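Adenine phosphoribosyltransferase, putative (PDB 5VN4) probably catalyses the purine-salvage reaction that joins adenine to 5-phospho-alpha-D-ribose 1-diphosphate, yielding AMP and diphosphate, and works as a homodimer. Local coordinates at residues F31-F42 / V216-P225. Numbering follows the deposited sequence. Where two conformers were deposited one is given.
Sequences FEKVYKWYSPAF and VLSDENCGDP
W37 lays one face of its indole against C222. C222 SG lies over the face of the six-membered ring, 3.8 Å from its centroid, a sulfur-aromatic contact, while C222 CA sits over the five-membered ring in a CH-pi contact. With chi1 at 63°, CG of W37 lies between the backbone N and the carbonyl carbon, which turns the indole along 216-225 and brings NE1 to S218 O at 2.7 Å. That oxygen lies in the ring plane, although the donor stands above the carbonyl plane; N221 N reaches S218 O from the opposite face, so two donors grip it. The backbones meet in a single beta bridge, W37 N to N221 O and G223 N to W37 O, the latter nearly straight at 173°.

In this type I phosphoribosyltransferase, the bridge ties the edge of strand 37-38 to the loop following strand 208-213. Strand 37-38 also pairs with 50-51, and the W37 side chain touches R49, an adenine-binding residue that hydrogen-bonds L217 O and forms a salt bridge with D219. The L217 side chain is about 6 Å from bound adenine.

The N221 amide joins E32 to its own loop: ND2 donates to V216 O, in the amide plane, and to E32 O at 3.0 Å, the latter a bent bond of 132° that arrives on a carbonyl lone pair. V216 CG2, anti to its backbone N, packs on E32 CA at 3.7 Å, while CG1 meets Y35 CD2. At the far end D224 OD1 accepts S39 N on its syn lone pair and OD2 takes S39 OG at 2.5 Å. P225 CD is centred over the F42 ring, and P225 also packs on V118 of the second subunit.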
ATOM      1  N   PHE A  31     -10.368 -17.801  -2.023  1.00 11.54           N
ATOM      2  CA  PHE A  31     -10.968 -16.469  -2.077  1.00 11.30           C
ATOM      3  C   PHE A  31     -12.444 -16.517  -1.701  1.00 11.62           C
ATOM      4  O   PHE A  31     -12.950 -15.613  -1.023  1.00 12.85           O
ATOM      5  CB  PHE A  31     -10.854 -15.886  -3.488  1.00 11.75           C
ATOM      6  CG  PHE A  31      -9.598 -15.092  -3.748  1.00 10.90           C
ATOM      7  CD1 PHE A  31      -9.489 -13.771  -3.329  1.00 11.67           C
ATOM      8  CD2 PHE A  31      -8.550 -15.643  -4.471  1.00 11.88           C
ATOM      9  CE1 PHE A  31      -8.335 -13.022  -3.606  1.00 11.54           C
ATOM     10  CE2 PHE A  31      -7.407 -14.896  -4.748  1.00 11.46           C
ATOM     11  CZ  PHE A  31      -7.309 -13.583  -4.316  1.00 11.42           C
ATOM     12  N   GLU A  32     -13.159 -17.555  -2.148  1.00 11.09           N
ATOM     13  CA  GLU A  32     -14.598 -17.620  -1.899  1.00 12.24           C
ATOM     14  C   GLU A  32     -14.914 -17.696  -0.413  1.00 12.63           C
ATOM     15  O   GLU A  32     -15.999 -17.287   0.007  1.00 14.10           O
ATOM     16  CB  GLU A  32     -15.207 -18.816  -2.627  1.00 13.26           C
ATOM     17  CG  GLU A  32     -15.336 -18.589  -4.126  1.00 14.74           C
ATOM     18  CD  GLU A  32     -15.759 -19.828  -4.894  1.00 16.66           C
ATOM     19  OE1 GLU A  32     -15.923 -20.896  -4.265  1.00 18.71           O
ATOM     20  OE2 GLU A  32     -15.924 -19.732  -6.135  1.00 17.56           O
ATOM     21  N   LYS A  33     -13.987 -18.203   0.398  1.00 12.35           N
ATOM     22  CA  LYS A  33     -14.230 -18.305   1.830  1.00 13.29           C
ATOM     23  C   LYS A  33     -13.839 -17.053   2.603  1.00 14.02           C
ATOM     24  O   LYS A  33     -14.214 -16.931   3.773  1.00 18.38           O
ATOM     25  CB  LYS A  33     -13.514 -19.538   2.393  1.00 15.57           C
ATOM     26  CG  LYS A  33     -14.046 -20.822   1.782  1.00 19.89           C
ATOM     27  CD  LYS A  33     -13.350 -22.067   2.286  1.00 24.30           C
ATOM     28  CE  LYS A  33     -13.908 -23.296   1.573  1.00 26.84           C
ATOM     29  NZ  LYS A  33     -13.794 -23.166   0.088  1.00 28.60           N
ATOM     30  N   VAL A  34     -13.126 -16.111   1.984  1.00 12.28           N
ATOM     31  CA  VAL A  34     -12.622 -14.961   2.721  0.59 13.14           C
ATOM     32  C   VAL A  34     -13.111 -13.632   2.169  1.00 11.22           C
ATOM     33  O   VAL A  34     -13.303 -12.690   2.946  1.00 11.59           O
ATOM     34  CB  VAL A  34     -11.091 -14.974   2.887  0.59 16.71           C
ATOM     35  CG1 VAL A  34     -10.663 -16.159   3.738  0.59 19.15           C
ATOM     36  CG2 VAL A  34     -10.419 -15.000   1.543  0.59 16.56           C
ATOM     37  N   TYR A  35     -13.344 -13.521   0.858  1.00 11.03           N
ATOM     38  CA  TYR A  35     -13.788 -12.243   0.309  1.00 11.16           C
ATOM     39  C   TYR A  35     -15.214 -11.977   0.781  1.00 12.78           C
ATOM     40  O   TYR A  35     -16.094 -12.836   0.644  1.00 16.45           O
ATOM     41  CB  TYR A  35     -13.708 -12.248  -1.219  1.00 12.34           C
ATOM     42  CG  TYR A  35     -12.916 -11.101  -1.862  1.00 10.35           C
ATOM     43  CD1 TYR A  35     -12.848  -9.833  -1.289  1.00 10.57           C
ATOM     44  CD2 TYR A  35     -12.243 -11.302  -3.061  1.00 11.02           C
ATOM     45  CE1 TYR A  35     -12.134  -8.797  -1.905  1.00 10.40           C
ATOM     46  CE2 TYR A  35     -11.526 -10.288  -3.669  1.00 11.48           C
ATOM     47  CZ  TYR A  35     -11.468  -9.041  -3.090  1.00 10.77           C
ATOM     48  OH  TYR A  35     -10.745  -8.058  -3.733  1.00 12.46           O
ATOM     49  N   LYS A  36     -15.423 -10.830   1.410  1.00 11.11           N
ATOM     50  CA  LYS A  36     -16.749 -10.390   1.816  1.00 11.73           C
ATOM     51  C   LYS A  36     -17.101  -9.094   1.102  1.00 11.33           C
ATOM     52  O   LYS A  36     -16.232  -8.265   0.797  1.00 12.44           O
ATOM     53  CB  LYS A  36     -16.822 -10.135   3.326  1.00 13.37           C
ATOM     54  CG  LYS A  36     -16.363 -11.288   4.188  1.00 15.00           C
ATOM     55  CD  LYS A  36     -17.207 -12.532   3.957  1.00 17.40           C
ATOM     56  CE  LYS A  36     -16.680 -13.702   4.770  1.00 20.46           C
ATOM     57  NZ  LYS A  36     -17.401 -14.959   4.438  1.00 22.50           N
ATOM     58  N   TRP A  37     -18.388  -8.913   0.856  1.00 11.60           N
ATOM     59  CA  TRP A  37     -18.879  -7.657   0.321  1.00 11.92           C
ATOM     60  C   TRP A  37     -19.780  -6.968   1.333  1.00 11.22           C
ATOM     61  O   TRP A  37     -20.400  -7.610   2.190  1.00 11.89           O
ATOM     62  CB  TRP A  37     -19.612  -7.841  -1.010  1.00 12.59           C
ATOM     63  CG  TRP A  37     -20.852  -8.691  -0.931  1.00 14.23           C
ATOM     64  CD1 TRP A  37     -20.931 -10.040  -1.118  1.00 15.30           C
ATOM     65  CD2 TRP A  37     -22.186  -8.246  -0.647  1.00 14.73           C
ATOM     66  NE1 TRP A  37     -22.229 -10.465  -0.963  1.00 16.18           N
ATOM     67  CE2 TRP A  37     -23.021  -9.382  -0.683  1.00 15.44           C
ATOM     68  CE3 TRP A  37     -22.758  -6.999  -0.377  1.00 14.21           C
ATOM     69  CZ2 TRP A  37     -24.394  -9.310  -0.447  1.00 16.06           C
ATOM     70  CZ3 TRP A  37     -24.132  -6.931  -0.148  1.00 15.31           C
ATOM     71  CH2 TRP A  37     -24.929  -8.080  -0.185  1.00 16.82           C
ATOM     72  N   TYR A  38     -19.850  -5.650   1.221  1.00 10.63           N
ATOM     73  CA  TYR A  38     -20.632  -4.837   2.134  1.00 10.92           C
ATOM     74  C   TYR A  38     -21.620  -4.002   1.339  1.00 10.86           C
ATOM     75  O   TYR A  38     -21.298  -3.495   0.258  1.00 11.23           O
ATOM     76  CB  TYR A  38     -19.701  -3.949   2.971  1.00 10.87           C
ATOM     77  CG  TYR A  38     -18.755  -4.761   3.831  1.00 10.20           C
ATOM     78  CD1 TYR A  38     -17.605  -5.338   3.289  1.00 10.65           C
ATOM     79  CD2 TYR A  38     -19.033  -4.995   5.178  1.00 11.06           C
ATOM     80  CE1 TYR A  38     -16.759  -6.103   4.064  1.00 11.20           C
ATOM     81  CE2 TYR A  38     -18.176  -5.748   5.972  1.00 11.26           C
ATOM     82  CZ  TYR A  38     -17.037  -6.297   5.404  1.00 11.17           C
ATOM     83  OH  TYR A  38     -16.178  -7.064   6.164  1.00 13.64           O
ATOM     84  N   SER A  39     -22.827  -3.877   1.869  1.00 11.19           N
ATOM     85  CA  SER A  39     -23.854  -3.078   1.226  1.00 11.80           C
ATOM     86  C   SER A  39     -23.582  -1.604   1.502  1.00 12.27           C
ATOM     87  O   SER A  39     -22.734  -1.256   2.330  1.00 12.69           O
ATOM     88  CB  SER A  39     -25.222  -3.498   1.757  1.00 12.97           C
ATOM     89  OG  SER A  39     -25.370  -3.126   3.117  1.00 14.09           O
ATOM     90  N   PRO A  40     -24.286  -0.702   0.821  1.00 14.31           N
ATOM     91  CA  PRO A  40     -24.038   0.729   1.056  1.00 14.38           C
ATOM     92  C   PRO A  40     -24.124   1.137   2.515  1.00 15.41           C
ATOM     93  O   PRO A  40     -23.362   2.010   2.948  1.00 17.05           O
ATOM     94  CB  PRO A  40     -25.108   1.405   0.191  1.00 14.91           C
ATOM     95  CG  PRO A  40     -25.260   0.452  -0.977  1.00 15.68           C
ATOM     96  CD  PRO A  40     -25.144  -0.922  -0.362  1.00 14.31           C
ATOM     97  N   ALA A  41     -24.995   0.497   3.298  1.00 15.71           N
ATOM     98  CA  ALA A  41     -25.124   0.826   4.714  1.00 15.43           C
ATOM     99  C   ALA A  41     -23.838   0.582   5.496  1.00 15.47           C
ATOM    100  O   ALA A  41     -23.651   1.172   6.567  1.00 15.76           O
ATOM    101  CB  ALA A  41     -26.272   0.026   5.336  1.00 17.04           C
ATOM    102  N   PHE A  42     -22.946  -0.262   4.993  1.00 14.54           N
ATOM    103  CA  PHE A  42     -21.722  -0.574   5.722  1.00 12.24           C
ATOM    104  C   PHE A  42     -20.480  -0.366   4.869  1.00 11.99           C
ATOM    105  O   PHE A  42     -19.458  -1.010   5.096  1.00 14.09           O
ATOM    106  CB  PHE A  42     -21.785  -1.987   6.302  1.00 13.52           C
ATOM    107  CG  PHE A  42     -22.807  -2.119   7.387  1.00 14.45           C
ATOM    108  CD1 PHE A  42     -22.512  -1.703   8.677  1.00 14.72           C
ATOM    109  CD2 PHE A  42     -24.080  -2.604   7.115  1.00 15.14           C
ATOM    110  CE1 PHE A  42     -23.452  -1.786   9.678  1.00 15.64           C
ATOM    111  CE2 PHE A  42     -25.039  -2.691   8.125  1.00 15.59           C
ATOM    112  CZ  PHE A  42     -24.715  -2.281   9.408  1.00 15.58           C
ATOM    113  N   VAL A 216     -17.508 -14.247  -6.856  1.00 15.03           N
ATOM    114  CA  VAL A 216     -17.070 -14.360  -5.468  1.00 15.94           C
ATOM    115  C   VAL A 216     -17.974 -13.572  -4.528  1.00 17.22           C
ATOM    116  O   VAL A 216     -17.989 -13.838  -3.320  1.00 18.68           O
ATOM    117  CB  VAL A 216     -15.586 -13.951  -5.331  1.00 16.60           C
ATOM    118  CG1 VAL A 216     -15.440 -12.438  -5.182  1.00 16.15           C
ATOM    119  CG2 VAL A 216     -14.924 -14.676  -4.174  1.00 18.61           C
ATOM    120  N   LEU A 217     -18.741 -12.617  -5.056  1.00 17.42           N
ATOM    121  CA  LEU A 217     -19.586 -11.737  -4.245  1.00 19.91           C
ATOM    122  C   LEU A 217     -21.008 -12.295  -4.134  1.00 20.39           C
ATOM    123  O   LEU A 217     -22.004 -11.658  -4.482  1.00 21.37           O
ATOM    124  CB  LEU A 217     -19.571 -10.324  -4.821  1.00 22.98           C
ATOM    125  CG  LEU A 217     -18.179  -9.713  -5.007  1.00 25.02           C
ATOM    126  CD1 LEU A 217     -18.274  -8.300  -5.562  1.00 26.60           C
ATOM    127  CD2 LEU A 217     -17.389  -9.721  -3.707  1.00 25.65           C
ATOM    128  N   SER A 218     -21.082 -13.508  -3.603  1.00 18.69           N
ATOM    129  CA  SER A 218     -22.320 -14.261  -3.502  1.00 19.66           C
ATOM    130  C   SER A 218     -23.144 -13.790  -2.306  1.00 20.18           C
ATOM    131  O   SER A 218     -22.649 -13.117  -1.401  1.00 19.59           O
ATOM    132  CB  SER A 218     -21.993 -15.735  -3.313  1.00 20.86           C
ATOM    133  OG  SER A 218     -21.175 -15.891  -2.163  1.00 21.97           O
ATOM    134  N   ASP A 219     -24.420 -14.179  -2.300  1.00 21.42           N
ATOM    135  CA  ASP A 219     -25.311 -13.789  -1.208  1.00 23.92           C
ATOM    136  C   ASP A 219     -24.767 -14.236   0.141  1.00 25.27           C
ATOM    137  O   ASP A 219     -24.885 -13.512   1.138  1.00 27.97           O
ATOM    138  CB  ASP A 219     -26.701 -14.382  -1.422  1.00 26.63           C
ATOM    139  CG  ASP A 219     -27.448 -13.720  -2.551  1.00 28.94           C
ATOM    140  OD1 ASP A 219     -26.963 -12.690  -3.063  1.00 29.53           O
ATOM    141  OD2 ASP A 219     -28.524 -14.229  -2.923  1.00 31.05           O
ATOM    142  N   GLU A 220     -24.163 -15.418   0.194  1.00 23.25           N
ATOM    143  CA  GLU A 220     -23.671 -15.948   1.456  1.00 24.21           C
ATOM    144  C   GLU A 220     -22.390 -15.276   1.922  1.00 21.49           C
ATOM    145  O   GLU A 220     -21.913 -15.601   3.014  1.00 23.13           O
ATOM    146  CB  GLU A 220     -23.461 -17.463   1.357  1.00 27.83           C
ATOM    147  CG  GLU A 220     -22.393 -17.888   0.359  1.00 32.26           C
ATOM    148  CD  GLU A 220     -22.961 -18.226  -1.010  1.00 36.72           C
ATOM    149  OE1 GLU A 220     -22.332 -19.036  -1.729  1.00 38.91           O
ATOM    150  OE2 GLU A 220     -24.032 -17.686  -1.367  1.00 37.78           O
ATOM    151  N   ASN A 221     -21.826 -14.353   1.135  1.00 16.78           N
ATOM    152  CA  ASN A 221     -20.554 -13.711   1.444  1.00 16.41           C
ATOM    153  C   ASN A 221     -20.709 -12.249   1.851  1.00 14.64           C
ATOM    154  O   ASN A 221     -19.752 -11.479   1.748  1.00 14.19           O
ATOM    155  CB  ASN A 221     -19.571 -13.848   0.278  1.00 17.98           C
ATOM    156  CG  ASN A 221     -18.962 -15.227   0.199  1.00 20.56           C
ATOM    157  OD1 ASN A 221     -19.150 -16.048   1.097  1.00 21.24           O
ATOM    158  ND2 ASN A 221     -18.210 -15.487  -0.865  1.00 21.59           N
ATOM    159  N   CYS A 222     -21.885 -11.847   2.316  1.00 14.96           N
ATOM    160  CA  CYS A 222     -22.060 -10.490   2.808  1.00 14.85           C
ATOM    161  C   CYS A 222     -21.392 -10.342   4.168  1.00 14.19           C
ATOM    162  O   CYS A 222     -21.605 -11.159   5.071  1.00 16.75           O
ATOM    163  CB  CYS A 222     -23.546 -10.163   2.927  1.00 15.12           C
ATOM    164  SG  CYS A 222     -23.853  -8.445   3.405  1.00 15.01           S
ATOM    165  N   GLY A 223     -20.592  -9.293   4.318  1.00 12.47           N
ATOM    166  CA  GLY A 223     -19.928  -9.004   5.568  1.00 12.75           C
ATOM    167  C   GLY A 223     -20.656  -8.058   6.491  1.00 13.67           C
ATOM    168  O   GLY A 223     -20.163  -7.802   7.596  1.00 13.91           O
ATOM    169  N   ASP A 224     -21.811  -7.532   6.077  1.00 13.01           N
ATOM    170  CA  ASP A 224     -22.569  -6.623   6.931  1.00 12.52           C
ATOM    171  C   ASP A 224     -22.861  -7.305   8.267  1.00 13.35           C
ATOM    172  O   ASP A 224     -23.179  -8.499   8.296  1.00 13.33           O
ATOM    173  CB  ASP A 224     -23.934  -6.303   6.307  1.00 12.33           C
ATOM    174  CG  ASP A 224     -23.867  -5.429   5.064  1.00 12.73           C
ATOM    175  OD1 ASP A 224     -22.777  -5.020   4.613  1.00 12.51           O
ATOM    176  OD2 ASP A 224     -24.970  -5.156   4.522  1.00 14.23           O
ATOM    177  N   PRO A 225     -22.805  -6.585   9.383  1.00 13.11           N
ATOM    178  CA  PRO A 225     -23.283  -7.174  10.638  1.00 13.23           C
ATOM    179  C   PRO A 225     -24.780  -7.417  10.552  1.00 13.26           C
ATOM    180  O   PRO A 225     -25.523  -6.630   9.962  1.00 14.68           O
ATOM    181  CB  PRO A 225     -22.943  -6.112  11.690  1.00 15.53           C
ATOM    182  CG  PRO A 225     -22.860  -4.850  10.940  1.00 16.70           C
ATOM    183  CD  PRO A 225     -22.376  -5.185   9.551  1.00 15.47           C
TER
HETATM  184  O   HOH W   1     -20.340 -13.757   5.005  0.60 27.20           O